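Local coordinates for putative NADPH:quinone reductase (Bacillus thuringiensis, PDB 3GMS), which is a putative NADPH:quinone reductase that probably uses NADPH to reduce quinone-like substrates, although its function has not been established, at residues 75-78 / 84-87; 92-97 / 124-129; 118-123 / 299-304. One frame throughout, in Å; residues are numbered along the deposited sequence. Where two conformers were deposited one is given.

Contact 1: 75-78 / 84-87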
ATOM      1  N   GLU A  75     -17.462 -18.167  -1.268  1.00 27.08           N
ATOM      2  CA  GLU A  75     -17.933 -19.557  -1.446  0.50 28.62           C
ATOM      3  C   GLU A  75     -18.893 -19.984  -0.349  1.00 29.21           C
ATOM      4  O   GLU A  75     -19.754 -20.866  -0.560  1.00 30.40           O
ATOM      5  CB  GLU A  75     -16.756 -20.535  -1.411  0.50 28.85           C
ATOM      6  CG  GLU A  75     -15.755 -20.374  -2.516  0.50 31.32           C
ATOM      7  CD  GLU A  75     -16.134 -21.103  -3.778  0.50 34.55           C
ATOM      8  OE1 GLU A  75     -17.117 -20.697  -4.440  0.50 35.40           O
ATOM      9  OE2 GLU A  75     -15.418 -22.072  -4.112  0.50 36.30           O
ATOM     10  N   ASN A  76     -18.697 -19.431   0.842  1.00 29.65           N
ATOM     11  CA  ASN A  76     -19.541 -19.798   1.996  1.00 30.90           C
ATOM     12  C   ASN A  76     -19.483 -18.689   3.030  1.00 31.47           C
ATOM     13  O   ASN A  76     -18.571 -17.854   3.002  1.00 31.50           O
ATOM     14  CB  ASN A  76     -19.109 -21.140   2.592  1.00 30.78           C
ATOM     15  CG  ASN A  76     -20.267 -21.874   3.280  1.00 33.58           C
ATOM     16  OD1 ASN A  76     -21.403 -21.363   3.345  1.00 31.97           O
ATOM     17  ND2 ASN A  76     -19.979 -23.067   3.787  1.00 34.48           N
ATOM     18  N   VAL A  77     -20.466 -18.640   3.915  1.00 31.74           N
ATOM     19  CA  VAL A  77     -20.503 -17.658   4.995  1.00 31.94           C
ATOM     20  C   VAL A  77     -20.968 -18.358   6.273  1.00 33.13           C
ATOM     21  O   VAL A  77     -21.629 -19.407   6.212  1.00 32.90           O
ATOM     22  CB  VAL A  77     -21.419 -16.438   4.671  1.00 31.94           C
ATOM     23  CG1 VAL A  77     -20.902 -15.647   3.440  1.00 31.47           C
ATOM     24  CG2 VAL A  77     -22.901 -16.860   4.470  1.00 31.51           C
ATOM     25  N   GLY A  78     -20.608 -17.795   7.419  1.00 33.71           N
ATOM     26  CA  GLY A  78     -21.026 -18.317   8.715  1.00 35.20           C
ATOM     27  C   GLY A  78     -22.469 -17.975   9.062  1.00 36.39           C
ATOM     28  O   GLY A  78     -23.130 -17.200   8.367  1.00 35.94           O
ATOM     29  N   GLU A  84     -26.716 -14.237   0.566  1.00 41.28           N
ATOM     30  CA  GLU A  84     -26.704 -13.525  -0.733  1.00 41.71           C
ATOM     31  C   GLU A  84     -25.297 -13.142  -1.143  1.00 40.72           C
ATOM     32  O   GLU A  84     -25.043 -12.851  -2.302  1.00 40.86           O
ATOM     33  CB  GLU A  84     -27.499 -12.218  -0.689  1.00 42.72           C
ATOM     34  CG  GLU A  84     -28.686 -12.174   0.260  1.00 46.94           C
ATOM     35  CD  GLU A  84     -29.937 -12.803  -0.313  1.00 51.59           C
ATOM     36  OE1 GLU A  84     -31.046 -12.351   0.073  1.00 54.65           O
ATOM     37  OE2 GLU A  84     -29.821 -13.745  -1.136  1.00 53.25           O
ATOM     38  N   LEU A  85     -24.400 -13.099  -0.163  1.00 39.51           N
ATOM     39  CA  LEU A  85     -23.006 -12.788  -0.404  1.00 38.27           C
ATOM     40  C   LEU A  85     -22.318 -13.889  -1.188  1.00 36.49           C
ATOM     41  O   LEU A  85     -21.346 -13.627  -1.879  1.00 36.05           O
ATOM     42  CB  LEU A  85     -22.292 -12.575   0.929  1.00 38.37           C
ATOM     43  CG  LEU A  85     -21.156 -11.557   1.010  1.00 40.51           C
ATOM     44  CD1 LEU A  85     -21.550 -10.153   0.550  1.00 42.60           C
ATOM     45  CD2 LEU A  85     -20.631 -11.500   2.450  1.00 39.83           C
ATOM     46  N   ILE A  86     -22.802 -15.125  -1.078  1.00 34.93           N
ATOM     47  CA  ILE A  86     -22.161 -16.222  -1.792  1.00 34.30           C
ATOM     48  C   ILE A  86     -22.168 -15.960  -3.300  1.00 33.88           C
ATOM     49  O   ILE A  86     -23.181 -15.562  -3.859  1.00 33.83           O
ATOM     50  CB  ILE A  86     -22.779 -17.603  -1.443  1.00 33.96           C
ATOM     51  CG1 ILE A  86     -22.459 -17.935   0.017  1.00 34.06           C
ATOM     52  CG2 ILE A  86     -22.231 -18.675  -2.363  1.00 33.52           C
ATOM     53  CD1 ILE A  86     -23.336 -18.981   0.618  1.00 32.91           C
ATOM     54  N   GLY A  87     -21.022 -16.154  -3.952  1.00 32.72           N
ATOM     55  CA  GLY A  87     -20.929 -15.877  -5.373  1.00 31.35           C
ATOM     56  C   GLY A  87     -20.396 -14.501  -5.724  1.00 30.42           C
ATOM     57  O   GLY A  87     -20.008 -14.281  -6.870  1.00 30.43           O
TER
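Ile-86 lies along Glu-75 and Asn-76 at a classic beta bulge, where both of those residues face Phe-36 on the neighbouring strand 34-43 of the GroES-like domain. Leaving its CB, the side chain branches. CG2, anti to the backbone N, meets the backbone of Glu-75, with Glu-75 O 3.8 Å from Ile-86 CG2. Ile-86 CG1 takes the other branch, anti to the carbonyl carbon (chi1 -67°), and comes within 4.0 Å of Asn-76 CA. From there Ile-86 CD1 runs on beside the Asn-76 side chain, the two pointing the same way, and ends 4.1 Å from Asn-76 OD1. Next along the strand, Val-77 turns its side chain toward the 84-87 segment, and Val-77 CG1 sits 4.2 Å from Leu-85 CB, adding a second apolar touch. Both Val-77 and Leu-85 also rest on Val-35, so the returning loop and the strand share a neighbour. Little more than 200 Å² is buried here, near the surface, between strand 71-77 and the loop leading to strand 89-92. Arg-83 NH1, within that loop, donates to the Asn-76 amide oxygen. Asn-76 OD1 also accepts from Val-77 N at 2.9 Å, the donor standing 40° out of the carbonyl plane.

Contact 2: 92-97 / 124-129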
ATOM      1  N   PRO A  92     -11.281  -9.848   0.642  1.00 21.63           N
ATOM      2  CA  PRO A  92     -11.457 -10.309   2.040  1.00 22.40           C
ATOM      3  C   PRO A  92     -10.329  -9.801   2.975  1.00 21.49           C
ATOM      4  O   PRO A  92      -9.325 -10.495   3.191  1.00 22.95           O
ATOM      5  CB  PRO A  92     -11.428 -11.807   1.886  1.00 22.30           C
ATOM      6  CG  PRO A  92     -10.499 -12.076   0.708  1.00 22.55           C
ATOM      7  CD  PRO A  92     -10.650 -10.890  -0.219  1.00 22.34           C
ATOM      8  N   LEU A  93     -10.476  -8.588   3.479  1.00 22.55           N
ATOM      9  CA  LEU A  93      -9.343  -7.883   4.113  1.00 21.74           C
ATOM     10  C   LEU A  93      -9.410  -8.010   5.628  1.00 21.85           C
ATOM     11  O   LEU A  93     -10.444  -8.397   6.161  1.00 22.98           O
ATOM     12  CB  LEU A  93      -9.319  -6.421   3.658  1.00 21.45           C
ATOM     13  CG  LEU A  93      -9.377  -6.181   2.147  1.00 20.88           C
ATOM     14  CD1 LEU A  93      -9.437  -4.689   1.784  1.00 20.25           C
ATOM     15  CD2 LEU A  93      -8.147  -6.835   1.448  1.00 18.80           C
ATOM     16  N   ARG A  94      -8.293  -7.726   6.297  1.00 22.26           N
ATOM     17  CA  ARG A  94      -8.193  -7.667   7.778  1.00 22.15           C
ATOM     18  C   ARG A  94      -8.579  -8.974   8.437  1.00 23.42           C
ATOM     19  O   ARG A  94      -9.181  -8.983   9.538  1.00 24.43           O
ATOM     20  CB  ARG A  94      -9.048  -6.500   8.322  1.00 21.87           C
ATOM     21  CG  ARG A  94      -8.661  -5.163   7.736  1.00 21.09           C
ATOM     22  CD  ARG A  94      -9.533  -3.970   8.170  1.00 21.83           C
ATOM     23  NE  ARG A  94      -9.606  -3.808   9.631  1.00 22.43           N
ATOM     24  CZ  ARG A  94     -10.292  -2.826  10.210  1.00 22.45           C
ATOM     25  NH1 ARG A  94     -10.884  -1.902   9.450  1.00 21.80           N
ATOM     26  NH2 ARG A  94     -10.375  -2.764  11.537  1.00 21.32           N
ATOM     27  N   GLY A  95      -8.256 -10.073   7.770  1.00 22.66           N
ATOM     28  CA  GLY A  95      -8.491 -11.416   8.301  1.00 22.76           C
ATOM     29  C   GLY A  95      -7.218 -12.198   8.091  1.00 22.08           C
ATOM     30  O   GLY A  95      -6.112 -11.743   8.461  1.00 21.59           O
ATOM     31  N   GLU A  96      -7.357 -13.374   7.499  1.00 21.89           N
ATOM     32  CA  GLU A  96      -6.207 -14.229   7.256  1.00 22.22           C
ATOM     33  C   GLU A  96      -5.298 -13.716   6.156  1.00 21.20           C
ATOM     34  O   GLU A  96      -5.706 -12.926   5.312  1.00 20.14           O
ATOM     35  CB  GLU A  96      -6.650 -15.645   6.888  1.00 23.37           C
ATOM     36  CG  GLU A  96      -7.400 -16.312   8.025  1.00 26.33           C
ATOM     37  CD  GLU A  96      -7.927 -17.661   7.625  1.00 30.75           C
ATOM     38  OE1 GLU A  96      -8.356 -17.825   6.463  1.00 31.04           O
ATOM     39  OE2 GLU A  96      -7.909 -18.554   8.499  1.00 30.37           O
ATOM     40  N   GLY A  97      -4.064 -14.237   6.149  1.00 21.36           N
ATOM     41  CA  GLY A  97      -3.143 -13.965   5.046  1.00 19.42           C
ATOM     42  C   GLY A  97      -3.714 -14.339   3.714  1.00 18.91           C
ATOM     43  O   GLY A  97      -4.405 -15.354   3.569  1.00 19.85           O
ATOM     44  N   GLN A 124      -5.455  -4.483  -6.204  1.00 20.69           N
ATOM     45  CA  GLN A 124      -4.545  -3.399  -5.822  1.00 20.11           C
ATOM     46  C   GLN A 124      -5.243  -2.277  -5.074  1.00 21.02           C
ATOM     47  O   GLN A 124      -4.629  -1.214  -4.787  1.00 20.06           O
ATOM     48  CB  GLN A 124      -3.831  -2.830  -7.059  1.00 20.43           C
ATOM     49  CG  GLN A 124      -2.911  -3.796  -7.789  1.00 19.54           C
ATOM     50  CD  GLN A 124      -2.353  -3.113  -9.017  1.00 23.90           C
ATOM     51  OE1 GLN A 124      -1.459  -2.288  -8.905  1.00 27.85           O
ATOM     52  NE2 GLN A 124      -2.952  -3.366 -10.165  1.00 22.69           N
ATOM     53  N   MET A 125      -6.506  -2.525  -4.683  1.00 18.31           N
ATOM     54  CA  MET A 125      -7.371  -1.460  -4.159  1.00 21.01           C
ATOM     55  C   MET A 125      -7.070  -1.004  -2.715  1.00 20.44           C
ATOM     56  O   MET A 125      -7.451   0.097  -2.330  1.00 21.84           O
ATOM     57  CB  MET A 125      -8.847  -1.890  -4.259  1.00 19.16           C
ATOM     58  CG  MET A 125      -9.942  -0.797  -3.964  1.00 23.20           C
ATOM     59  SD  MET A 125     -10.155   0.418  -5.322  1.00 17.75           S
ATOM     60  CE  MET A 125     -10.660  -0.654  -6.617  1.00 20.83           C
ATOM     61  N   TYR A 126      -6.396  -1.851  -1.939  1.00 19.44           N
ATOM     62  CA  TYR A 126      -6.293  -1.645  -0.494  1.00 19.11           C
ATOM     63  C   TYR A 126      -5.064  -0.863  -0.082  1.00 19.63           C
ATOM     64  O   TYR A 126      -5.140   0.300   0.223  1.00 18.42           O
ATOM     65  CB  TYR A 126      -6.360  -2.996   0.202  1.00 20.25           C
ATOM     66  CG  TYR A 126      -6.210  -3.014   1.723  1.00 19.57           C
ATOM     67  CD1 TYR A 126      -6.600  -1.918   2.538  1.00 20.37           C
ATOM     68  CD2 TYR A 126      -5.741  -4.176   2.338  1.00 18.04           C
ATOM     69  CE1 TYR A 126      -6.471  -1.998   3.932  1.00 20.38           C
ATOM     70  CE2 TYR A 126      -5.617  -4.273   3.723  1.00 19.96           C
ATOM     71  CZ  TYR A 126      -5.991  -3.176   4.508  1.00 21.26           C
ATOM     72  OH  TYR A 126      -5.867  -3.259   5.880  1.00 20.76           O
ATOM     73  N   ILE A 127      -3.896  -1.483  -0.096  1.00 19.75           N
ATOM     74  CA  ILE A 127      -2.802  -0.916   0.659  1.00 20.22           C
ATOM     75  C   ILE A 127      -2.329   0.471   0.178  1.00 19.55           C
ATOM     76  O   ILE A 127      -2.305   1.406   0.966  1.00 19.91           O
ATOM     77  CB  ILE A 127      -1.585  -1.919   0.704  1.00 20.84           C
ATOM     78  CG1 ILE A 127      -1.977  -3.178   1.515  1.00 19.91           C
ATOM     79  CG2 ILE A 127      -0.389  -1.267   1.380  1.00 22.36           C
ATOM     80  CD1 ILE A 127      -2.232  -2.913   2.984  1.00 22.52           C
ATOM     81  N   ASN A 128      -1.945   0.576  -1.084  1.00 19.95           N
ATOM     82  CA  ASN A 128      -1.480   1.852  -1.619  1.00 20.15           C
ATOM     83  C   ASN A 128      -2.585   2.932  -1.760  1.00 20.24           C
ATOM     84  O   ASN A 128      -2.330   4.085  -1.327  1.00 21.77           O
ATOM     85  CB  ASN A 128      -0.662   1.638  -2.899  1.00 20.03           C
ATOM     86  CG  ASN A 128       0.601   0.867  -2.612  1.00 21.52           C
ATOM     87  OD1 ASN A 128       1.240   1.139  -1.603  1.00 27.60           O
ATOM     88  ND2 ASN A 128       0.928  -0.129  -3.435  1.00 26.29           N
ATOM     89  N   PRO A 129      -3.780   2.587  -2.297  1.00 20.68           N
ATOM     90  CA  PRO A 129      -4.809   3.617  -2.450  1.00 21.05           C
ATOM     91  C   PRO A 129      -5.333   4.096  -1.116  1.00 21.40           C
ATOM     92  O   PRO A 129      -5.469   5.307  -0.920  1.00 21.69           O
ATOM     93  CB  PRO A 129      -5.915   2.923  -3.279  1.00 21.41           C
ATOM     94  CG  PRO A 129      -5.192   1.874  -4.026  1.00 23.18           C
ATOM     95  CD  PRO A 129      -4.158   1.362  -3.030  1.00 20.96           C
TER
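Leu-93 packs its branched end over the ring of Tyr-126, a CH-pi contact between the loop after strand 89-92, in the GroES-like domain, and the turn that leads into helix 127-139. With CG anti to the carbonyl carbon (chi1 -51°), Leu-93 sends CD1 over one face of the Tyr-126 ring, 3.9 Å from its centroid and 24° off the normal. The methyl is displaced toward the rim, and its nearest atom is Tyr-126 CG, 3.6 Å from Leu-93 CD1. Leu-93 CD2 settles 3.7 Å from Tyr-126 CD2. Ile-127 CD1 lies over the opposite face, so the ring is held between two aliphatic groups, while Trp-280 and Phe-284 of helix 277-292 also touch Leu-93. Arg-94 follows, its side chain crossing that of Tyr-126 at about a right angle, with the guanidinium plane turned only 14° from the ring plane. Its charged end makes cation-pi contacts with Phe-109 and Trp-280, leaving the aliphatic part to meet the tyrosine. The phenol oxygen has its polar partner in Asn-272 ND2, a hydrogen bond, and on the arginine side Tyr-126 OH stands 3.9 Å from Arg-94 CG.

Contact 3: 118-123 / 299-304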
ATOM      1  N   ASP A 118     -11.887  -4.905 -13.037  1.00 25.67           N
ATOM      2  CA  ASP A 118     -11.240  -6.210 -13.314  1.00 25.43           C
ATOM      3  C   ASP A 118     -10.487  -6.714 -12.063  1.00 24.23           C
ATOM      4  O   ASP A 118     -10.221  -5.931 -11.135  1.00 22.57           O
ATOM      5  CB  ASP A 118     -10.279  -6.118 -14.506  1.00 25.98           C
ATOM      6  CG  ASP A 118      -9.029  -5.313 -14.178  1.00 27.79           C
ATOM      7  OD1 ASP A 118      -8.047  -5.893 -13.637  1.00 30.33           O
ATOM      8  OD2 ASP A 118      -9.002  -4.114 -14.467  1.00 32.00           O
ATOM      9  N   ASP A 119     -10.189  -8.015 -12.023  1.00 23.54           N
ATOM     10  CA  ASP A 119      -9.527  -8.642 -10.853  1.00 23.16           C
ATOM     11  C   ASP A 119      -8.173  -7.989 -10.510  1.00 23.04           C
ATOM     12  O   ASP A 119      -7.816  -7.867  -9.339  1.00 21.94           O
ATOM     13  CB  ASP A 119      -9.210 -10.122 -11.115  1.00 23.63           C
ATOM     14  CG  ASP A 119     -10.442 -10.971 -11.342  1.00 27.33           C
ATOM     15  OD1 ASP A 119     -11.556 -10.618 -10.895  1.00 23.72           O
ATOM     16  OD2 ASP A 119     -10.285 -12.008 -11.990  1.00 29.61           O
ATOM     17  N   PHE A 120      -7.397  -7.600 -11.516  1.00 23.11           N
ATOM     18  CA  PHE A 120      -6.051  -7.089 -11.227  1.00 23.76           C
ATOM     19  C   PHE A 120      -6.050  -5.668 -10.670  1.00 23.29           C
ATOM     20  O   PHE A 120      -5.272  -5.309  -9.775  1.00 23.59           O
ATOM     21  CB  PHE A 120      -5.149  -7.236 -12.452  1.00 24.77           C
ATOM     22  CG  PHE A 120      -4.874  -8.658 -12.784  1.00 22.11           C
ATOM     23  CD1 PHE A 120      -3.731  -9.299 -12.276  1.00 22.28           C
ATOM     24  CD2 PHE A 120      -5.788  -9.384 -13.582  1.00 23.80           C
ATOM     25  CE1 PHE A 120      -3.479 -10.662 -12.574  1.00 23.12           C
ATOM     26  CE2 PHE A 120      -5.539 -10.731 -13.902  1.00 25.10           C
ATOM     27  CZ  PHE A 120      -4.372 -11.378 -13.395  1.00 23.70           C
ATOM     28  N   THR A 121      -7.018  -4.884 -11.127  1.00 22.09           N
ATOM     29  CA  THR A 121      -7.262  -3.578 -10.536  1.00 22.21           C
ATOM     30  C   THR A 121      -7.781  -3.767  -9.115  1.00 20.95           C
ATOM     31  O   THR A 121      -7.293  -3.128  -8.178  1.00 20.83           O
ATOM     32  CB  THR A 121      -8.255  -2.792 -11.436  1.00 22.26           C
ATOM     33  OG1 THR A 121      -7.636  -2.610 -12.707  1.00 24.25           O
ATOM     34  CG2 THR A 121      -8.567  -1.419 -10.810  1.00 24.78           C
ATOM     35  N   ALA A 122      -8.798  -4.634  -8.936  1.00 19.74           N
ATOM     36  CA  ALA A 122      -9.344  -4.874  -7.613  1.00 20.37           C
ATOM     37  C   ALA A 122      -8.294  -5.361  -6.608  1.00 19.18           C
ATOM     38  O   ALA A 122      -8.278  -4.959  -5.432  1.00 20.21           O
ATOM     39  CB  ALA A 122     -10.506  -5.913  -7.701  1.00 19.35           C
ATOM     40  N   ALA A 123      -7.388  -6.186  -7.097  1.00 18.73           N
ATOM     41  CA  ALA A 123      -6.369  -6.765  -6.246  1.00 20.18           C
ATOM     42  C   ALA A 123      -5.370  -5.718  -5.700  1.00 21.19           C
ATOM     43  O   ALA A 123      -4.484  -6.055  -4.887  1.00 22.02           O
ATOM     44  CB  ALA A 123      -5.635  -7.877  -7.036  1.00 19.34           C
ATOM     45  N   MET A 299      -1.281   0.305 -11.183  1.00 28.36           N
ATOM     46  CA  MET A 299      -0.147  -0.138 -11.988  0.50 29.09           C
ATOM     47  C   MET A 299      -0.528  -1.230 -12.992  1.00 28.74           C
ATOM     48  O   MET A 299      -1.386  -2.051 -12.752  1.00 29.72           O
ATOM     49  CB  MET A 299       1.005  -0.612 -11.096  0.50 28.97           C
ATOM     50  CG  MET A 299       1.408   0.350 -10.001  0.50 29.70           C
ATOM     51  SD  MET A 299       2.409   1.747 -10.586  0.50 30.59           S
ATOM     52  CE  MET A 299       3.554   0.910 -11.687  0.50 31.76           C
ATOM     53  N   LYS A 300       0.129  -1.223 -14.142  1.00 29.37           N
ATOM     54  CA  LYS A 300      -0.110  -2.281 -15.127  1.00 29.37           C
ATOM     55  C   LYS A 300       0.468  -3.614 -14.586  1.00 28.04           C
ATOM     56  O   LYS A 300       1.279  -3.636 -13.644  1.00 28.57           O
ATOM     57  CB  LYS A 300       0.535  -1.892 -16.463  1.00 30.21           C
ATOM     58  CG  LYS A 300       1.956  -1.410 -16.281  1.00 35.12           C
ATOM     59  CD  LYS A 300       2.464  -0.650 -17.494  1.00 40.56           C
ATOM     60  CE  LYS A 300       3.983  -0.626 -17.494  1.00 42.58           C
ATOM     61  NZ  LYS A 300       4.437   0.040 -18.729  1.00 45.90           N
ATOM     62  N   VAL A 301       0.035  -4.733 -15.146  1.00 26.53           N
ATOM     63  CA  VAL A 301       0.573  -6.007 -14.747  1.00 26.83           C
ATOM     64  C   VAL A 301       1.984  -6.243 -15.299  1.00 27.00           C
ATOM     65  O   VAL A 301       2.173  -6.239 -16.532  1.00 29.10           O
ATOM     66  CB  VAL A 301      -0.346  -7.162 -15.222  1.00 26.00           C
ATOM     67  CG1 VAL A 301       0.140  -8.480 -14.697  1.00 27.63           C
ATOM     68  CG2 VAL A 301      -1.790  -6.919 -14.719  1.00 26.22           C
ATOM     69  N   HIS A 302       2.942  -6.496 -14.407  1.00 24.93           N
ATOM     70  CA  HIS A 302       4.305  -6.950 -14.789  1.00 25.66           C
ATOM     71  C   HIS A 302       4.325  -8.417 -15.222  1.00 24.83           C
ATOM     72  O   HIS A 302       4.779  -8.749 -16.318  1.00 24.88           O
ATOM     73  CB  HIS A 302       5.300  -6.725 -13.629  1.00 25.51           C
ATOM     74  CG  HIS A 302       6.718  -7.150 -13.929  1.00 28.06           C
ATOM     75  ND1 HIS A 302       7.151  -8.457 -13.833  1.00 28.59           N
ATOM     76  CD2 HIS A 302       7.803  -6.420 -14.300  1.00 31.15           C
ATOM     77  CE1 HIS A 302       8.436  -8.518 -14.144  1.00 30.68           C
ATOM     78  NE2 HIS A 302       8.857  -7.296 -14.430  1.00 31.53           N
ATOM     79  N   SER A 303       3.849  -9.308 -14.355  1.00 24.57           N
ATOM     80  CA  SER A 303       3.886 -10.734 -14.620  1.00 23.38           C
ATOM     81  C   SER A 303       2.988 -11.418 -13.611  1.00 23.69           C
ATOM     82  O   SER A 303       2.595 -10.789 -12.615  1.00 23.84           O
ATOM     83  CB  SER A 303       5.334 -11.302 -14.561  1.00 23.06           C
ATOM     84  OG  SER A 303       6.032 -10.984 -13.354  1.00 23.33           O
ATOM     85  N   THR A 304       2.654 -12.677 -13.898  1.00 23.99           N
ATOM     86  CA  THR A 304       1.707 -13.479 -13.116  1.00 24.32           C
ATOM     87  C   THR A 304       2.262 -14.887 -12.854  1.00 25.44           C
ATOM     88  O   THR A 304       2.902 -15.511 -13.757  1.00 24.79           O
ATOM     89  CB  THR A 304       0.347 -13.577 -13.844  1.00 24.74           C
ATOM     90  OG1 THR A 304       0.513 -14.150 -15.167  1.00 22.77           O
ATOM     91  CG2 THR A 304      -0.294 -12.185 -13.963  1.00 23.66           C
TER
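Phe-120, on the short helix 119-122, carries this contact, bringing its ring up to two methyl groups of strand 301-306, one from its first residue and one from its fourth. A chi1 of -67° sets the ring beside the backbone N and aims it at the strand. Val-301 provides the first methyl: Val-301 CG2 reaches Phe-120 CD1 at 3.9 Å and lies close to CG and CB as well, so it covers the root of the ring. Thr-304 supplies the second, Thr-304 CG2 standing 3.8 Å from Phe-120 CE1 and a little farther from CZ. The threonine side chain as a whole crosses the phenylalanine at about a right angle and meets it through carbon, the hydroxyl being on a separate branch.

The strand's neighbour, strand 326-330, completes the surroundings: Phe-328 meets the Phe-120 ring edge-to-face, and Thr-330 touches it too. Val-41 of strand 34-43 is another neighbour. Helix 119-122 thus packs on the mixed sheet that includes strands of the GroES-like domain, where the late-chain strands 301-306 and 326-330 join it.

The helix that presents Phe-120 is itself capped. Asp-118 OD1, at the N-cap, receives Thr-121 N at 2.9 Å, from 47° above the carboxylate plane, and a weaker bond from Phe-120 N reaches the same oxygen. Asp-118 OD2 accepts from Thr-121 OG1 at 2.7 Å, on the syn side. The two carboxylate oxygens are thus both engaged, which should fix the rotation of Asp-118. Across the contact, by contrast, the touching groups are ring and methyl carbons alone. Helix and strand are therefore joined here by dispersion and the burial of a modest 115 Å² of surface, without directional bonding, while the polar bonds of the cap hold the first turn that carries the ring.

Contact 1 closes before either of the others opens, whereas contacts 2 and 3 interleave, since 118-123 lies between the two segments of contact 2. The centres of contacts 1 and 2 are about 19 Å apart, those of contacts 1 and 3 about 24 Å. Contacts 1 and 3 reach the same mixed sheet. The centres of contacts 2 and 3 are about 14 Å apart, and the two touch through a probable hydrogen bond from Gln-124 NE2 to Met-299 O. After the chain has passed through the six-stranded parallel sheet, Rossmann-like by family, strands 301-306 and 326-330 come back to the sheet holding strands 34-43 and 71-77, which is therefore built from early and late parts of the chain.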